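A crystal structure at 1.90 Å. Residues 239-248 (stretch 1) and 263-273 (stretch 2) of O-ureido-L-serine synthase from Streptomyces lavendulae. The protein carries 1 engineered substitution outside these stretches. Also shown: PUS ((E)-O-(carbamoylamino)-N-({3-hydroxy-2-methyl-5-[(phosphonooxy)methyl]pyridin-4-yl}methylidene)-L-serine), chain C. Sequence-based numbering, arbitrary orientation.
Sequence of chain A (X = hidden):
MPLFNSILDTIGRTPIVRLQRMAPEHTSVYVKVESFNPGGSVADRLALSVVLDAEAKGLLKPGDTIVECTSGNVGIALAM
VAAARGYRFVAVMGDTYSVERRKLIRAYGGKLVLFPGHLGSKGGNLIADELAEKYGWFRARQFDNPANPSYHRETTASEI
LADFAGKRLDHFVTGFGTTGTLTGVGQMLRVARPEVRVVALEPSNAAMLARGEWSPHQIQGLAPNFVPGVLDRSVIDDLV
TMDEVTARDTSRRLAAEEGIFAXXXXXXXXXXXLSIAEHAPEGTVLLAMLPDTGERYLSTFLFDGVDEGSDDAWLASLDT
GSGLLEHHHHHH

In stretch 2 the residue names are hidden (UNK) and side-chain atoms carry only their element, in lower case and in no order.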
# COMPACT_ATOMS: atom_id res chain seq x y z
N LEU A 239 -22.64 -6.87 -25.48
CA LEU A 239 -22.15 -5.83 -26.39
C LEU A 239 -23.28 -4.81 -26.54
O LEU A 239 -24.30 -5.09 -27.18
CB LEU A 239 -21.79 -6.45 -27.75
CG LEU A 239 -21.23 -5.51 -28.83
CD1 LEU A 239 -20.01 -4.77 -28.29
CD2 LEU A 239 -20.87 -6.31 -30.08
N VAL A 240 -23.10 -3.64 -25.94
CA VAL A 240 -24.11 -2.58 -25.95
C VAL A 240 -23.61 -1.26 -26.53
O VAL A 240 -22.45 -1.14 -26.91
CB VAL A 240 -24.61 -2.30 -24.52
CG1 VAL A 240 -25.21 -3.56 -23.92
CG2 VAL A 240 -23.44 -1.82 -23.66
N THR A 241 -24.51 -0.28 -26.59
CA THR A 241 -24.17 1.05 -27.08
C THR A 241 -24.48 2.09 -26.02
O THR A 241 -25.22 1.83 -25.07
CB THR A 241 -24.97 1.43 -28.34
OG1 THR A 241 -26.37 1.27 -28.08
CG2 THR A 241 -24.55 0.58 -29.52
N MET A 242 -23.89 3.27 -26.19
CA MET A 242 -24.09 4.39 -25.28
C MET A 242 -23.87 5.65 -26.12
O MET A 242 -22.88 5.76 -26.84
CB MET A 242 -23.09 4.35 -24.13
CG MET A 242 -23.11 5.59 -23.23
SD MET A 242 -24.76 5.99 -22.58
CE MET A 242 -25.12 4.51 -21.61
N ASP A 243 -24.81 6.59 -26.04
CA ASP A 243 -24.70 7.82 -26.80
C ASP A 243 -23.78 8.81 -26.08
O ASP A 243 -23.75 8.87 -24.85
CB ASP A 243 -26.08 8.43 -27.03
CG ASP A 243 -26.70 8.96 -25.76
OD1 ASP A 243 -27.27 8.15 -25.01
OD2 ASP A 243 -26.59 10.18 -25.52
N GLU A 244 -23.04 9.59 -26.86
CA GLU A 244 -22.09 10.54 -26.31
C GLU A 244 -22.66 11.57 -25.35
O GLU A 244 -22.01 11.91 -24.36
CB GLU A 244 -21.33 11.23 -27.44
CG GLU A 244 -22.21 11.94 -28.47
CD GLU A 244 -21.45 12.29 -29.73
OE1 GLU A 244 -21.83 13.25 -30.42
OE2 GLU A 244 -20.45 11.60 -30.02
N VAL A 245 -23.86 12.07 -25.63
CA VAL A 245 -24.48 13.07 -24.76
C VAL A 245 -24.74 12.49 -23.37
O VAL A 245 -24.40 13.11 -22.36
CB VAL A 245 -25.80 13.59 -25.36
CG1 VAL A 245 -26.35 14.73 -24.51
CG2 VAL A 245 -25.57 14.08 -26.78
N THR A 246 -25.35 11.31 -23.32
CA THR A 246 -25.63 10.67 -22.04
C THR A 246 -24.32 10.50 -21.28
O THR A 246 -24.25 10.71 -20.07
CB THR A 246 -26.26 9.29 -22.24
OG1 THR A 246 -27.52 9.42 -22.90
CG2 THR A 246 -26.47 8.62 -20.89
N ALA A 247 -23.27 10.11 -22.00
CA ALA A 247 -21.95 9.89 -21.40
C ALA A 247 -21.43 11.19 -20.80
O ALA A 247 -20.92 11.21 -19.67
CB ALA A 247 -20.98 9.37 -22.46
N ARG A 248 -21.54 12.26 -21.58
CA ARG A 248 -21.09 13.59 -21.18
C ARG A 248 -21.83 14.04 -19.92
O ARG A 248 -21.22 14.57 -18.99
CB ARG A 248 -21.36 14.57 -22.33
CG ARG A 248 -20.58 15.87 -22.26
CD ARG A 248 -21.28 16.90 -21.39
NE ARG A 248 -22.71 17.03 -21.68
CZ ARG A 248 -23.23 17.88 -22.55
NH1 ARG A 248 -22.44 18.69 -23.24
NH2 ARG A 248 -24.54 17.93 -22.74
N UNK A 263 -13.15 11.63 -17.64
CA UNK A 263 -13.43 11.95 -19.03
C UNK A 263 -14.77 11.46 -19.56
O UNK A 263 -15.62 10.98 -18.81
N UNK A 264 -14.95 11.57 -20.88
CA UNK A 264 -16.18 11.16 -21.53
C UNK A 264 -16.38 9.66 -21.50
O UNK A 264 -17.44 9.18 -21.10
c UNK A 264 -15.58 12.99 -23.14
c UNK A 264 -17.68 11.67 -23.46
c UNK A 264 -16.38 14.12 -22.49
c UNK A 264 -16.24 11.62 -22.99
N UNK A 265 -15.37 8.91 -21.92
CA UNK A 265 -15.47 7.45 -21.92
C UNK A 265 -15.80 6.98 -20.51
O UNK A 265 -16.45 5.96 -20.33
o UNK A 265 -13.13 6.94 -21.45
c UNK A 265 -14.17 6.81 -22.41
N UNK A 266 -15.34 7.74 -19.52
CA UNK A 266 -15.60 7.39 -18.13
C UNK A 266 -17.09 7.56 -17.86
O UNK A 266 -17.73 6.69 -17.25
c UNK A 266 -14.79 8.28 -17.20
N UNK A 267 -17.65 8.67 -18.31
CA UNK A 267 -19.07 8.89 -18.11
C UNK A 267 -19.88 7.84 -18.84
O UNK A 267 -20.98 7.47 -18.42
N UNK A 268 -19.33 7.35 -19.95
CA UNK A 268 -20.02 6.34 -20.75
C UNK A 268 -20.18 5.03 -19.99
O UNK A 268 -21.29 4.52 -19.86
c UNK A 268 -19.25 6.09 -22.06
N UNK A 269 -19.07 4.50 -19.47
CA UNK A 269 -19.10 3.24 -18.73
C UNK A 269 -20.02 3.32 -17.52
O UNK A 269 -20.82 2.42 -17.28
c UNK A 269 -17.68 2.83 -18.26
c UNK A 269 -16.76 2.63 -19.46
o UNK A 269 -17.14 3.85 -17.42
N UNK A 270 -19.92 4.40 -16.75
CA UNK A 270 -20.78 4.57 -15.59
C UNK A 270 -22.24 4.60 -16.02
O UNK A 270 -23.09 3.96 -15.38
c UNK A 270 -20.45 5.87 -14.85
c UNK A 270 -21.48 6.12 -13.74
c UNK A 270 -19.05 5.79 -14.29
N UNK A 271 -22.53 5.34 -17.09
CA UNK A 271 -23.89 5.46 -17.63
C UNK A 271 -24.44 4.08 -17.95
O UNK A 271 -25.56 3.73 -17.57
c UNK A 271 -23.87 6.32 -18.89
N UNK A 272 -23.63 3.28 -18.65
CA UNK A 272 -24.04 1.94 -19.01
C UNK A 272 -24.31 1.13 -17.75
O UNK A 272 -25.34 0.45 -17.64
c UNK A 272 -23.19 -0.27 -19.87
c UNK A 272 -22.95 1.23 -19.82
o UNK A 272 -22.96 1.76 -21.16
N UNK A 273 -23.39 1.20 -16.79
CA UNK A 273 -23.52 0.47 -15.53
C UNK A 273 -24.80 0.87 -14.79
O UNK A 273 -25.48 0.01 -14.22
c UNK A 273 -22.30 0.73 -14.65
N PUS C . -6.88 5.42 -25.87
CA PUS C . -5.85 4.98 -26.89
CB PUS C . -6.52 4.37 -28.17
OG PUS C . -7.44 5.38 -28.80
ND PUS C . -7.49 5.21 -30.24
CE PUS C . -8.68 5.00 -30.84
NZ2 PUS C . -9.73 4.56 -30.13
OZ1 PUS C . -8.80 5.20 -32.01
C PUS C . -5.00 6.21 -27.30
O PUS C . -4.95 7.16 -26.56
OT PUS C . -4.40 6.22 -28.34
C2 PUS C . -10.03 6.70 -23.01
C3 PUS C . -8.89 6.31 -23.85
C4 PUS C . -8.81 4.94 -24.36
C5 PUS C . -9.87 3.99 -23.98
C6 PUS C . -10.96 4.47 -23.13
C2A PUS C . -10.16 8.11 -22.50
C4A PUS C . -7.77 4.54 -25.38
C5A PUS C . -9.85 2.55 -24.47
N1 PUS C . -11.00 5.77 -22.69
O3 PUS C . -7.90 7.20 -24.10
O1P PUS C . -7.44 1.06 -25.61
O2P PUS C . -7.58 -0.27 -23.66
O3P PUS C . -9.45 -0.13 -25.13
O4P PUS C . -8.81 1.78 -23.76
P PUS C . -8.32 0.61 -24.55
O HOH W 1 -25.27 0.96 -22.49

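Position 263 has backbone atoms alone, with no side-chain carbon, and touches nothing on stretch 1. It is Gly 263, the N-cap of the helix that follows.

Position 264 carries four carbons, forked at the first, with one arm two carbons long. That branching is isoleucine, Ile 264; its CG2 lies 4.1 Å from Ala 247 CB and 4.3 Å from Arg 248 N.

Position 265 has one carbon followed by one oxygen, on a CA-to-CB bond pointing away from stretch 1. The oxygen sits 2.7 Å from N1 of PUS. Two atoms ending in oxygen define Ser 265, whose OG donates a hydrogen bond to that pyridine nitrogen.

Position 266 shows a single carbon, out of contact with stretch 1: Ala 266.

At position 267 there is again no side-chain atom, so the residue is Gly 267. Its CA approaches Ala 247 O to 3.4 Å, with an angle of 146° at the hydrogen, a CA-H...O contact. An ideal CB here would fall 2.0 Å from Ala 247 O, a clash, so the close approach depends on the bare backbone.

Position 268 bears one carbon, which lies 3.7 Å from Ala 247 CB and 4.1 Å from Met 242 CG. It is Ala 268.

Position 269 has a carbon carrying one oxygen and one carbon, directed away from stretch 1. The set fits Thr 269, with chi1 at 60° (p).

Position 270 has three carbons, the first carrying the other two, and does not reach stretch 1. This is Val 270, chi1 t.

Position 271 has one carbon, 3.5 Å from Met 242 CE and 4.0 Å from Thr 246 CG2: Ala 271.

Position 272 repeats the carbon bearing one oxygen and one carbon, but points toward stretch 1. It is Thr 272: CG2 is 4.1 Å from Val 240 CG2, and OG1 is 3.5 Å from Met 242 CE.

Position 273 has one carbon, pointing away and out of contact: Ala 273.

The contact is packing, without a direct hydrogen bond between the stretches. The two helices run nearly perpendicular, at 95°, with axes 7.6 Å apart; Ala 247 CA and Ala 268 CA come within 4.1 Å because small residues meet there. Met 242 reaches from the strand across Ala 268, Ala 271 and Thr 272. One water adds a polar link, 2.7 Å from Thr 241 O, to which it donates, and 2.8 Å from Thr 272 OG1. In all, 392 Å² is buried, summed over both sides.

Stretch 2 263-273: GISAGATVATA
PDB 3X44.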